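Local atomic coordinates of ketosynthase (Streptomyces sp. MSC090213JE08, PDB entry 6KXD), a protein that probably catalyses the decarboxylative condensation of a fatty acyl-ACP with malonyl-ACP, extending the chain as the ketosynthase of the ishigamide ketosynthase/chain length factor pair. Residues Asp225-Leu230 against Gly304-Asp309; Lys331-His336 against Ile358-Asn363. All coordinates share one frame; numbering follows the deposited sequence.

Contact 1. Residues Asp225-Leu230 against Gly304-Asp309; sequences DRQGIL and GTKAND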
ATOM      1  N   ASP A 225      14.188 -27.806  12.406  1.00 50.34           N
ATOM      2  CA  ASP A 225      15.503 -27.127  12.274  1.00 54.28           C
ATOM      3  C   ASP A 225      15.472 -26.079  11.152  1.00 51.67           C
ATOM      4  O   ASP A 225      16.532 -25.688  10.664  1.00 52.73           O
ATOM      5  CB  ASP A 225      16.660 -28.115  12.079  1.00 57.08           C
ATOM      6  CG  ASP A 225      16.559 -29.310  13.015  1.00 70.75           C
ATOM      7  OD1 ASP A 225      16.762 -29.117  14.241  1.00 76.54           O
ATOM      8  OD2 ASP A 225      16.220 -30.412  12.520  1.00 74.56           O
ATOM      9  N   ARG A 226      14.281 -25.538  10.866  1.00 52.61           N
ATOM     10  CA  ARG A 226      14.135 -24.373   9.954  1.00 50.47           C
ATOM     11  C   ARG A 226      15.097 -23.266  10.406  1.00 48.85           C
ATOM     12  O   ARG A 226      15.379 -23.083  11.606  1.00 54.39           O
ATOM     13  CB  ARG A 226      12.665 -23.937   9.924  1.00 53.11           C
ATOM     14  CG  ARG A 226      12.176 -23.304  11.217  1.00 47.32           C
ATOM     15  CD  ARG A 226      10.699 -22.994  11.189  1.00 50.57           C
ATOM     16  NE  ARG A 226      10.271 -22.444  12.462  1.00 52.10           N
ATOM     17  CZ  ARG A 226       9.859 -23.155  13.512  1.00 52.06           C
ATOM     18  NH1 ARG A 226      10.001 -24.468  13.553  1.00 55.73           N
ATOM     19  NH2 ARG A 226       9.298 -22.542  14.529  1.00 44.33           N
ATOM     20  N   GLN A 227      15.699 -22.586   9.429  1.00 50.25           N
ATOM     21  CA  GLN A 227      16.769 -21.634   9.630  1.00 52.27           C
ATOM     22  C   GLN A 227      16.464 -20.315   8.907  1.00 46.48           C
ATOM     23  O   GLN A 227      17.314 -19.446   8.862  1.00 50.60           O
ATOM     24  CB  GLN A 227      18.077 -22.245   9.115  1.00 58.24           C
ATOM     25  CG  GLN A 227      18.619 -23.371   9.985  1.00 62.83           C
ATOM     26  CD  GLN A 227      18.666 -22.957  11.433  1.00 72.36           C
ATOM     27  OE1 GLN A 227      18.122 -23.626  12.310  1.00 91.30           O
ATOM     28  NE2 GLN A 227      19.290 -21.821  11.688  1.00 77.51           N
ATOM     29  N   GLY A 228      15.280 -20.223   8.306  1.00 50.98           N
ATOM     30  CA  GLY A 228      14.805 -18.984   7.782  1.00 51.95           C
ATOM     31  C   GLY A 228      14.384 -19.087   6.337  1.00 45.82           C
ATOM     32  O   GLY A 228      13.980 -20.117   5.843  1.00 47.21           O
ATOM     33  N   ILE A 229      14.401 -17.918   5.701  1.00 49.99           N
ATOM     34  CA  ILE A 229      13.762 -17.696   4.444  1.00 51.36           C
ATOM     35  C   ILE A 229      14.823 -17.640   3.346  1.00 47.46           C
ATOM     36  O   ILE A 229      16.003 -17.445   3.601  1.00 44.37           O
ATOM     37  CB  ILE A 229      12.969 -16.373   4.470  1.00 48.77           C
ATOM     38  CG1 ILE A 229      13.877 -15.145   4.402  1.00 48.26           C
ATOM     39  CG2 ILE A 229      12.030 -16.300   5.671  1.00 52.24           C
ATOM     40  CD1 ILE A 229      13.164 -13.891   3.856  1.00 51.67           C
ATOM     41  N   LEU A 230      14.327 -17.644   2.108  1.00 47.53           N
ATOM     42  CA  LEU A 230      15.064 -17.096   0.997  1.00 45.27           C
ATOM     43  C   LEU A 230      14.220 -15.945   0.443  1.00 44.27           C
ATOM     44  O   LEU A 230      13.027 -16.090   0.413  1.00 48.70           O
ATOM     45  CB  LEU A 230      15.235 -18.156  -0.091  1.00 48.96           C
ATOM     46  CG  LEU A 230      16.195 -19.304   0.220  1.00 50.20           C
ATOM     47  CD1 LEU A 230      16.063 -20.388  -0.844  1.00 51.11           C
ATOM     48  CD2 LEU A 230      17.630 -18.804   0.324  1.00 47.28           C
ATOM     49  N   GLY A 304       9.186 -19.816   7.343  1.00 51.16           N
ATOM     50  CA  GLY A 304      10.314 -20.699   7.657  1.00 48.04           C
ATOM     51  C   GLY A 304      11.237 -20.163   8.725  1.00 50.61           C
ATOM     52  O   GLY A 304      12.266 -20.773   9.002  1.00 50.78           O
ATOM     53  N   THR A 305      10.886 -19.022   9.346  1.00 48.45           N
ATOM     54  CA  THR A 305      11.665 -18.492  10.457  1.00 48.86           C
ATOM     55  C   THR A 305      11.187 -19.202  11.726  1.00 44.32           C
ATOM     56  O   THR A 305      10.045 -19.672  11.751  1.00 47.31           O
ATOM     57  CB  THR A 305      11.537 -16.972  10.606  1.00 54.32           C
ATOM     58  OG1 THR A 305      10.194 -16.692  10.982  1.00 50.78           O
ATOM     59  CG2 THR A 305      11.887 -16.220   9.342  1.00 53.96           C
ATOM     60  N   LYS A 306      12.044 -19.219  12.752  1.00 55.42           N
ATOM     61  CA  LYS A 306      11.706 -19.734  14.094  1.00 56.19           C
ATOM     62  C   LYS A 306      10.398 -19.094  14.573  1.00 53.87           C
ATOM     63  O   LYS A 306       9.394 -19.800  14.751  1.00 53.29           O
ATOM     64  CB  LYS A 306      12.851 -19.475  15.079  1.00 64.52           C
ATOM     65  CG  LYS A 306      14.149 -20.226  14.803  1.00 78.24           C
ATOM     66  CD  LYS A 306      14.196 -21.635  15.399  1.00 86.49           C
ATOM     67  CE  LYS A 306      15.375 -22.449  14.901  1.00 89.50           C
ATOM     68  NZ  LYS A 306      14.945 -23.756  14.337  1.00 83.26           N
ATOM     69  N   ALA A 307      10.408 -17.761  14.758  1.00 54.51           N
ATOM     70  CA  ALA A 307       9.278 -17.030  15.353  1.00 55.32           C
ATOM     71  C   ALA A 307       7.999 -17.247  14.540  1.00 50.72           C
ATOM     72  O   ALA A 307       6.958 -17.613  15.116  1.00 53.08           O
ATOM     73  CB  ALA A 307       9.602 -15.556  15.493  1.00 54.39           C
ATOM     74  N   ASN A 308       8.060 -17.063  13.209  1.00 47.07           N
ATOM     75  CA  ASN A 308       6.839 -16.965  12.477  1.00 47.41           C
ATOM     76  C   ASN A 308       6.060 -18.262  12.630  1.00 50.79           C
ATOM     77  O   ASN A 308       4.875 -18.238  12.899  1.00 48.32           O
ATOM     78  CB  ASN A 308       6.953 -16.725  10.967  1.00 48.78           C
ATOM     79  CG  ASN A 308       5.588 -16.836  10.315  1.00 56.73           C
ATOM     80  OD1 ASN A 308       4.745 -15.955  10.505  1.00 60.59           O
ATOM     81  ND2 ASN A 308       5.310 -17.940   9.627  1.00 54.03           N
ATOM     82  N   ASP A 309       6.747 -19.393  12.403  1.00 48.73           N
ATOM     83  CA  ASP A 309       6.066 -20.633  12.173  1.00 50.62           C
ATOM     84  C   ASP A 309       5.446 -21.073  13.511  1.00 41.95           C
ATOM     85  O   ASP A 309       4.318 -21.519  13.539  1.00 42.95           O
ATOM     86  CB  ASP A 309       7.004 -21.628  11.462  1.00 53.34           C
ATOM     87  CG  ASP A 309       7.458 -21.220  10.058  1.00 54.49           C
ATOM     88  OD1 ASP A 309       6.925 -20.245   9.495  1.00 48.96           O
ATOM     89  OD2 ASP A 309       8.339 -21.888   9.518  1.00 51.71           O
TER

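Contact 2. Residues Lys331-His336 against Ile358-Asn363; sequences KSMLGH and IPPTIN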
ATOM      1  N   LYS A 331       5.757 -20.786   0.453  1.00 45.77           N
ATOM      2  CA  LYS A 331       7.062 -20.163   0.462  1.00 46.15           C
ATOM      3  C   LYS A 331       8.186 -21.210   0.559  1.00 42.31           C
ATOM      4  O   LYS A 331       9.350 -20.886   0.338  1.00 45.61           O
ATOM      5  CB  LYS A 331       7.201 -19.187   1.636  1.00 48.82           C
ATOM      6  CG  LYS A 331       6.304 -17.952   1.541  1.00 42.78           C
ATOM      7  CD  LYS A 331       6.517 -16.994   2.672  1.00 48.11           C
ATOM      8  CE  LYS A 331       5.636 -15.766   2.559  1.00 47.46           C
ATOM      9  NZ  LYS A 331       4.215 -16.132   2.704  1.00 43.94           N
ATOM     10  N   SER A 332       7.827 -22.441   0.913  1.00 46.16           N
ATOM     11  CA  SER A 332       8.818 -23.503   0.884  1.00 50.39           C
ATOM     12  C   SER A 332       9.337 -23.608  -0.553  1.00 54.89           C
ATOM     13  O   SER A 332      10.528 -23.728  -0.736  1.00 49.51           O
ATOM     14  CB  SER A 332       8.266 -24.791   1.385  1.00 51.79           C
ATOM     15  OG  SER A 332       7.219 -25.257   0.558  1.00 45.02           O
ATOM     16  N   MET A 333       8.426 -23.423  -1.531  1.00 48.45           N
ATOM     17  CA  MET A 333       8.768 -23.473  -2.935  1.00 49.88           C
ATOM     18  C   MET A 333       9.187 -22.091  -3.459  1.00 50.43           C
ATOM     19  O   MET A 333      10.228 -21.949  -4.074  1.00 46.90           O
ATOM     20  CB  MET A 333       7.589 -23.986  -3.752  1.00 49.46           C
ATOM     21  CG  MET A 333       7.244 -25.424  -3.486  1.00 51.40           C
ATOM     22  SD  MET A 333       5.660 -25.897  -4.226  1.00 52.19           S
ATOM     23  CE  MET A 333       4.508 -25.260  -3.002  1.00 59.46           C
ATOM     24  N   LEU A 334       8.353 -21.057  -3.246  1.00 49.86           N
ATOM     25  CA  LEU A 334       8.620 -19.710  -3.830  1.00 49.43           C
ATOM     26  C   LEU A 334       9.740 -18.967  -3.130  1.00 47.48           C
ATOM     27  O   LEU A 334      10.241 -18.003  -3.650  1.00 56.77           O
ATOM     28  CB  LEU A 334       7.333 -18.904  -3.737  1.00 47.84           C
ATOM     29  CG  LEU A 334       6.215 -19.453  -4.600  1.00 51.42           C
ATOM     30  CD1 LEU A 334       4.973 -18.594  -4.495  1.00 52.79           C
ATOM     31  CD2 LEU A 334       6.669 -19.541  -6.045  1.00 51.53           C
ATOM     32  N   GLY A 335      10.091 -19.380  -1.912  1.00 44.35           N
ATOM     33  CA  GLY A 335      10.793 -18.483  -1.069  1.00 43.91           C
ATOM     34  C   GLY A 335       9.832 -17.361  -0.680  1.00 40.77           C
ATOM     35  O   GLY A 335       8.611 -17.457  -0.906  1.00 46.69           O
ATOM     36  N   HIS A 336      10.373 -16.311  -0.099  1.00 43.87           N
ATOM     37  CA  HIS A 336       9.527 -15.237   0.385  1.00 45.39           C
ATOM     38  C   HIS A 336       9.504 -14.147  -0.684  1.00 40.08           C
ATOM     39  O   HIS A 336      10.458 -13.363  -0.757  1.00 44.69           O
ATOM     40  CB  HIS A 336      10.037 -14.730   1.731  1.00 50.33           C
ATOM     41  CG  HIS A 336       9.081 -13.789   2.382  1.00 50.28           C
ATOM     42  ND1 HIS A 336       8.032 -13.203   1.676  1.00 47.74           N
ATOM     43  CD2 HIS A 336       8.994 -13.343   3.649  1.00 52.10           C
ATOM     44  CE1 HIS A 336       7.349 -12.414   2.493  1.00 52.91           C
ATOM     45  NE2 HIS A 336       7.926 -12.476   3.713  1.00 50.22           N
ATOM     46  N   ILE A 358      -3.609 -29.977  -2.973  1.00 58.49           N
ATOM     47  CA  ILE A 358      -3.049 -29.210  -1.908  1.00 54.42           C
ATOM     48  C   ILE A 358      -1.550 -29.200  -2.134  1.00 56.84           C
ATOM     49  O   ILE A 358      -0.904 -30.256  -2.144  1.00 59.72           O
ATOM     50  CB  ILE A 358      -3.407 -29.769  -0.521  1.00 54.18           C
ATOM     51  CG1 ILE A 358      -4.910 -29.853  -0.289  1.00 52.76           C
ATOM     52  CG2 ILE A 358      -2.729 -28.932   0.558  1.00 58.74           C
ATOM     53  CD1 ILE A 358      -5.248 -30.519   1.018  1.00 53.74           C
ATOM     54  N   PRO A 359      -0.952 -28.009  -2.364  1.00 54.89           N
ATOM     55  CA  PRO A 359       0.453 -27.920  -2.701  1.00 49.05           C
ATOM     56  C   PRO A 359       1.235 -28.235  -1.442  1.00 54.31           C
ATOM     57  O   PRO A 359       0.724 -28.023  -0.336  1.00 54.17           O
ATOM     58  CB  PRO A 359       0.640 -26.469  -3.146  1.00 54.08           C
ATOM     59  CG  PRO A 359      -0.423 -25.719  -2.384  1.00 54.29           C
ATOM     60  CD  PRO A 359      -1.588 -26.683  -2.307  1.00 55.01           C
ATOM     61  N   PRO A 360       2.482 -28.728  -1.590  1.00 50.58           N
ATOM     62  CA  PRO A 360       3.261 -29.203  -0.449  1.00 56.16           C
ATOM     63  C   PRO A 360       4.079 -28.133   0.269  1.00 53.48           C
ATOM     64  O   PRO A 360       4.491 -27.134  -0.347  1.00 50.74           O
ATOM     65  CB  PRO A 360       4.278 -30.173  -1.070  1.00 51.38           C
ATOM     66  CG  PRO A 360       4.468 -29.646  -2.481  1.00 51.49           C
ATOM     67  CD  PRO A 360       3.182 -28.933  -2.868  1.00 54.56           C
ATOM     68  N   THR A 361       4.359 -28.416   1.547  1.00 53.66           N
ATOM     69  CA  THR A 361       5.464 -27.817   2.252  1.00 51.66           C
ATOM     70  C   THR A 361       6.701 -28.688   2.004  1.00 56.16           C
ATOM     71  O   THR A 361       6.814 -29.786   2.584  1.00 56.06           O
ATOM     72  CB  THR A 361       5.167 -27.688   3.751  1.00 49.62           C
ATOM     73  OG1 THR A 361       3.847 -27.180   3.911  1.00 52.81           O
ATOM     74  CG2 THR A 361       6.199 -26.841   4.462  1.00 55.27           C
ATOM     75  N   ILE A 362       7.613 -28.201   1.158  1.00 51.97           N
ATOM     76  CA  ILE A 362       8.768 -28.948   0.701  1.00 52.54           C
ATOM     77  C   ILE A 362       9.940 -28.689   1.655  1.00 58.88           C
ATOM     78  O   ILE A 362       9.804 -27.959   2.621  1.00 54.20           O
ATOM     79  CB  ILE A 362       9.093 -28.599  -0.767  1.00 53.84           C
ATOM     80  CG1 ILE A 362       9.781 -27.233  -0.932  1.00 49.08           C
ATOM     81  CG2 ILE A 362       7.837 -28.717  -1.597  1.00 52.16           C
ATOM     82  CD1 ILE A 362      10.401 -26.992  -2.315  1.00 51.19           C
ATOM     83  N   ASN A 363      11.068 -29.357   1.392  1.00 52.72           N
ATOM     84  CA  ASN A 363      12.249 -29.356   2.243  1.00 57.59           C
ATOM     85  C   ASN A 363      11.874 -29.751   3.686  1.00 50.72           C
ATOM     86  O   ASN A 363      12.521 -29.316   4.642  1.00 57.21           O
ATOM     87  CB  ASN A 363      12.975 -28.005   2.202  1.00 57.42           C
ATOM     88  CG  ASN A 363      13.164 -27.457   0.802  1.00 61.89           C
ATOM     89  OD1 ASN A 363      13.486 -28.209  -0.107  1.00 60.29           O
ATOM     90  ND2 ASN A 363      12.954 -26.159   0.616  1.00 58.48           N
TER

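Contact 1. Residues Asp225-Leu230 against Gly304-Asp309
Arg226 sets the edge of its guanidinium against the start of helix 306-320 and takes two carbonyls in its plane: NE donates to Thr305 O at 2.9 Å, and NH2 to Lys306 O at 2.8 Å. Gly304 and Thr305 close the His-Gly-Thr-Gly-Thr motif known in beta-ketoacyl synthases, and the helix starts right behind it. The NH2 bond is nearly straight (164°) and meets a lone pair; NE comes to Thr305 O from above the carbonyl plane. Asp309 CB lies over one guanidinium face, and its OD2, 3.6 Å from Arg226 NE, adds charge attraction without an N-H pointing at it. Lys306 answers from the helix side: bent at chi2 (-86°), it brings NZ to 2.8 Å from Arg226 O. Outside the two segments, Arg226 NH1 forms a salt bridge with Asp368 and a hydrogen bond to Asp223 O. An alanine in place of Arg226 would probably leave Thr305 O and Lys306 O without these donors and Asp368 without this salt-bridge partner. Thr305 is the N-cap, its OG1 accepting from Asn308 N. Asp309 OD1 accepts twice, from Gly304 N on its syn side and from Asn308 ND2 at 2.8 Å through its anti lone pair.

Contact 2. Residues Lys331-His336 against Ile358-Asn363
Ser332 OG is gripped by two groups: it accepts from Ile362 N at 3.0 Å, in a nearly straight bond (168°), and it is hydrogen-bonded to Ala329 O just ahead of the helix. The hydroxyl stands between its own backbone N and carbonyl carbon (chi1 63°), which turns it to the loop 358-363 and lets the buried amide of Ile362 find an acceptor. The Ile362 side chain then folds in beside it, with CG1 3.6 Å from Ser332 OG and CD1 equally close to Ser332 O. The next residue along the helix extends the contact with apolar surface. Met333 crosses Ile362 at about a right angle, its CG 3.7 Å from Ile362 CD1, and the bend at chi3 (-81°) carries the methyl group over to the prolines. There Met333 CE packs 3.9 Å from Pro360 CD and comes within 3.2 Å of Pro360 O, while Pro359 CB touches the same methyl more distantly. Leu32 of helix 24-34 also packs on Met333. The short helix carries the Lys-Ser-x-x-Gly-His sequence familiar in beta-ketoacyl synthases of the thiolase fold; Gly335 leaves it with positive phi, and His336 follows, touching Cys170, consistent with the family's Cys-His-His site. Lys331 CE lies 3.6 Å above the plane of the His336 ring, offset toward the rim, and Lys331 NZ is hydrogen-bonded to His301 O. On the loop, Thr361 points away from the helix and is held through OG1 by Val375 O and Ala329 N. So Ala329 serves both segments, its carbonyl hydrogen-bonded to Ser332 and its amide to Thr361. At the far end, Asn363 ND2 hydrogen-bonds to Val219 O and lies 3.7 Å from Ser332 O.

Overall arrangement
The two contacts follow one another in the chain: 225-230 meets 304-309 before 331-336 meets 358-363, and all four segments lie within the ketosynthase fold. Their centres are about 12 Å apart, on the same side of the chain's centre. Helix 306-320, which starts in contact 1, joins the parallel strands 297-299 and 326-328 of the mixed sheet in a beta-alpha-beta crossover, and contact 2 opens just after the second strand. The contacts also touch directly: Leu230 O and His336 N, 2.7 Å apart, probably form a hydrogen bond, and Ile229 CD1 packs on His336 CB. The loop before strand 234-242 thus meets the backbone of His336, next to Cys170, consistent with a place close to the family's active site.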